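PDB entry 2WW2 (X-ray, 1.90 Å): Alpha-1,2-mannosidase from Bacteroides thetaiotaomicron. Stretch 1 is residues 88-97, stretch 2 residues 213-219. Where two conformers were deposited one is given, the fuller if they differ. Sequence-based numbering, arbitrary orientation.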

# COMPACT_ATOMS: atom_id res chain seq x y z
N GLU A 88 -43.96 -13.53 25.17
CA GLU A 88 -44.43 -12.15 25.11
C GLU A 88 -44.70 -11.69 23.68
O GLU A 88 -43.87 -11.84 22.80
CB GLU A 88 -43.42 -11.22 25.79
CG GLU A 88 -43.51 -11.23 27.31
N LEU A 89 -45.87 -11.11 23.46
CA LEU A 89 -46.24 -10.60 22.15
C LEU A 89 -45.50 -9.29 21.89
O LEU A 89 -45.49 -8.42 22.74
CB LEU A 89 -47.74 -10.33 22.10
CG LEU A 89 -48.29 -9.69 20.81
CD1 LEU A 89 -48.05 -10.62 19.62
CD2 LEU A 89 -49.78 -9.37 20.97
N LYS A 90 -44.90 -9.15 20.71
CA LYS A 90 -44.31 -7.87 20.30
C LYS A 90 -44.73 -7.62 18.86
O LYS A 90 -44.60 -8.53 18.05
CB LYS A 90 -42.78 -7.95 20.37
CG LYS A 90 -42.23 -8.17 21.78
CD LYS A 90 -42.51 -6.95 22.65
CE LYS A 90 -41.92 -7.14 24.07
NZ LYS A 90 -42.18 -5.93 24.89
N MET A 91 -45.25 -6.43 18.55
CA MET A 91 -45.81 -6.19 17.22
C MET A 91 -44.81 -5.57 16.25
O MET A 91 -44.58 -6.10 15.17
CB MET A 91 -47.06 -5.28 17.28
CG MET A 91 -48.19 -5.82 18.16
SD MET A 91 -48.67 -7.49 17.67
CE MET A 91 -49.40 -7.18 16.07
N SER A 92 -44.25 -4.43 16.63
CA SER A 92 -43.37 -3.67 15.74
C SER A 92 -42.07 -4.39 15.44
O SER A 92 -41.49 -5.05 16.32
CB SER A 92 -43.07 -2.30 16.33
OG SER A 92 -42.11 -1.61 15.53
N HIS A 93 -41.60 -4.29 14.20
CA HIS A 93 -40.29 -4.84 13.86
C HIS A 93 -39.18 -4.32 14.78
O HIS A 93 -38.17 -4.99 14.98
CB HIS A 93 -39.95 -4.54 12.39
CG HIS A 93 -39.54 -3.11 12.14
ND1 HIS A 93 -40.45 -2.09 11.96
CD2 HIS A 93 -38.32 -2.54 12.07
CE1 HIS A 93 -39.81 -0.95 11.75
NE2 HIS A 93 -38.51 -1.19 11.82
N LYS A 94 -39.36 -3.12 15.36
CA LYS A 94 -38.37 -2.52 16.25
C LYS A 94 -38.26 -3.28 17.55
O LYS A 94 -37.24 -3.19 18.22
CB LYS A 94 -38.75 -1.08 16.57
CG LYS A 94 -38.87 -0.17 15.35
CD LYS A 94 -37.61 0.65 15.15
CE LYS A 94 -37.85 1.78 14.15
NZ LYS A 94 -36.57 2.46 13.79
N GLU A 95 -39.31 -4.02 17.90
CA GLU A 95 -39.38 -4.73 19.17
C GLU A 95 -39.38 -6.27 19.07
O GLU A 95 -39.24 -6.93 20.09
CB GLU A 95 -40.64 -4.32 19.94
CG GLU A 95 -40.59 -2.90 20.44
CD GLU A 95 -41.65 -2.66 21.48
OE1 GLU A 95 -42.83 -2.55 21.10
OE2 GLU A 95 -41.29 -2.62 22.68
N ARG A 96 -39.58 -6.82 17.87
CA ARG A 96 -39.55 -8.26 17.67
C ARG A 96 -38.12 -8.68 17.47
O ARG A 96 -37.61 -8.63 16.35
CB ARG A 96 -40.32 -8.72 16.42
CG ARG A 96 -41.80 -8.58 16.48
CD ARG A 96 -42.51 -9.27 15.29
NE ARG A 96 -41.78 -9.14 14.02
CZ ARG A 96 -42.02 -8.23 13.09
NH1 ARG A 96 -42.97 -7.29 13.25
NH2 ARG A 96 -41.29 -8.24 11.97
N LEU A 97 -37.47 -9.06 18.55
CA LEU A 97 -36.06 -9.39 18.51
C LEU A 97 -35.89 -10.65 19.32
O LEU A 97 -35.92 -10.59 20.54
CB LEU A 97 -35.24 -8.29 19.18
CG LEU A 97 -34.97 -6.96 18.47
CD1 LEU A 97 -34.35 -7.15 17.11
CD2 LEU A 97 -36.24 -6.14 18.40
N ASP A 213 -50.12 3.34 7.23
CA ASP A 213 -48.76 3.33 6.70
C ASP A 213 -48.08 1.99 7.02
O ASP A 213 -47.59 1.30 6.11
CB ASP A 213 -47.97 4.49 7.32
CG ASP A 213 -46.49 4.47 6.95
OD1 ASP A 213 -46.14 4.21 5.77
OD2 ASP A 213 -45.68 4.74 7.86
N TYR A 214 -48.06 1.64 8.30
CA TYR A 214 -47.42 0.41 8.78
C TYR A 214 -48.51 -0.40 9.49
O TYR A 214 -49.19 0.12 10.37
CB TYR A 214 -46.31 0.77 9.78
CG TYR A 214 -45.55 -0.41 10.38
CD1 TYR A 214 -45.25 -1.55 9.62
CD2 TYR A 214 -45.10 -0.37 11.69
CE1 TYR A 214 -44.54 -2.63 10.19
CE2 TYR A 214 -44.40 -1.42 12.25
CZ TYR A 214 -44.11 -2.55 11.50
OH TYR A 214 -43.41 -3.58 12.11
N THR A 215 -48.67 -1.68 9.11
CA THR A 215 -49.64 -2.54 9.78
C THR A 215 -49.04 -3.90 10.13
O THR A 215 -48.21 -4.42 9.38
CB THR A 215 -50.90 -2.80 8.92
OG1 THR A 215 -50.56 -3.46 7.69
CG2 THR A 215 -51.63 -1.49 8.59
N CYS A 216 -49.49 -4.45 11.26
CA CYS A 216 -49.20 -5.82 11.66
C CYS A 216 -50.47 -6.45 12.23
O CYS A 216 -51.46 -5.75 12.54
CB CYS A 216 -48.09 -5.84 12.73
SG CYS A 216 -46.49 -5.07 12.22
N ALA A 217 -50.45 -7.76 12.38
CA ALA A 217 -51.58 -8.46 12.99
C ALA A 217 -50.99 -9.57 13.79
O ALA A 217 -49.90 -10.08 13.46
CB ALA A 217 -52.51 -9.02 11.93
N TYR A 218 -51.68 -9.95 14.86
CA TYR A 218 -51.24 -11.13 15.61
C TYR A 218 -52.36 -12.14 15.71
O TYR A 218 -53.54 -11.79 15.68
CB TYR A 218 -50.73 -10.75 17.01
CG TYR A 218 -51.81 -10.57 18.05
CD1 TYR A 218 -52.34 -11.67 18.74
CD2 TYR A 218 -52.31 -9.31 18.36
CE1 TYR A 218 -53.32 -11.52 19.70
CE2 TYR A 218 -53.31 -9.15 19.31
CZ TYR A 218 -53.79 -10.26 19.98
OH TYR A 218 -54.77 -10.12 20.93
N LEU A 219 -51.96 -13.40 15.82
CA LEU A 219 -52.85 -14.51 16.04
C LEU A 219 -52.26 -15.28 17.20
O LEU A 219 -51.04 -15.44 17.28
CB LEU A 219 -52.85 -15.41 14.81
CG LEU A 219 -53.38 -14.70 13.56
CD1 LEU A 219 -52.21 -14.18 12.72
CD2 LEU A 219 -54.24 -15.64 12.77

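Asp-213 makes no contact with stretch 1. Tyr-214 points toward it, and its t rotamer (chi1 180°) carries the hydroxyl to the backbone at His-93. There His-93 N donates a hydrogen bond to Tyr-214 OH at 2.9 Å. His-93 ND1 adds a weak one to the same Tyr-214 OH at 3.3 Å. The length of tyrosine suits this place, because a polar atom at the tip of the ring meets both donors. The His-93 ring also turns its edge toward the face of the Tyr-214 ring, with the planes at 76°. Ser-92 OG lies at the edge of the tyrosine ring, 4.0 Å from Tyr-214 CE2.

Thr-215 does not touch stretch 1. Cys-216 is buried and points toward it. Its small side chain fits beside Met-91: Cys-216 CB lies 3.8 Å from Met-91 CE, and Cys-216 SG lies 3.7 Å from Met-91 O. That carbonyl is held by Arg-96, whose NH1 donates to Met-91 O at 2.8 Å.

Ala-217 points away, so its backbone makes the contact, with Ala-217 C 3.7 Å from Met-91 CE. Tyr-218 points toward stretch 1 again. Leu-89 CD2 sits over one face of its ring, 3.6 Å from Tyr-218 CD2. Met-91 SD packs 3.9 Å from Tyr-218 CB. Leu-219 points away and makes no contact. The two stretches together bury 343 Å².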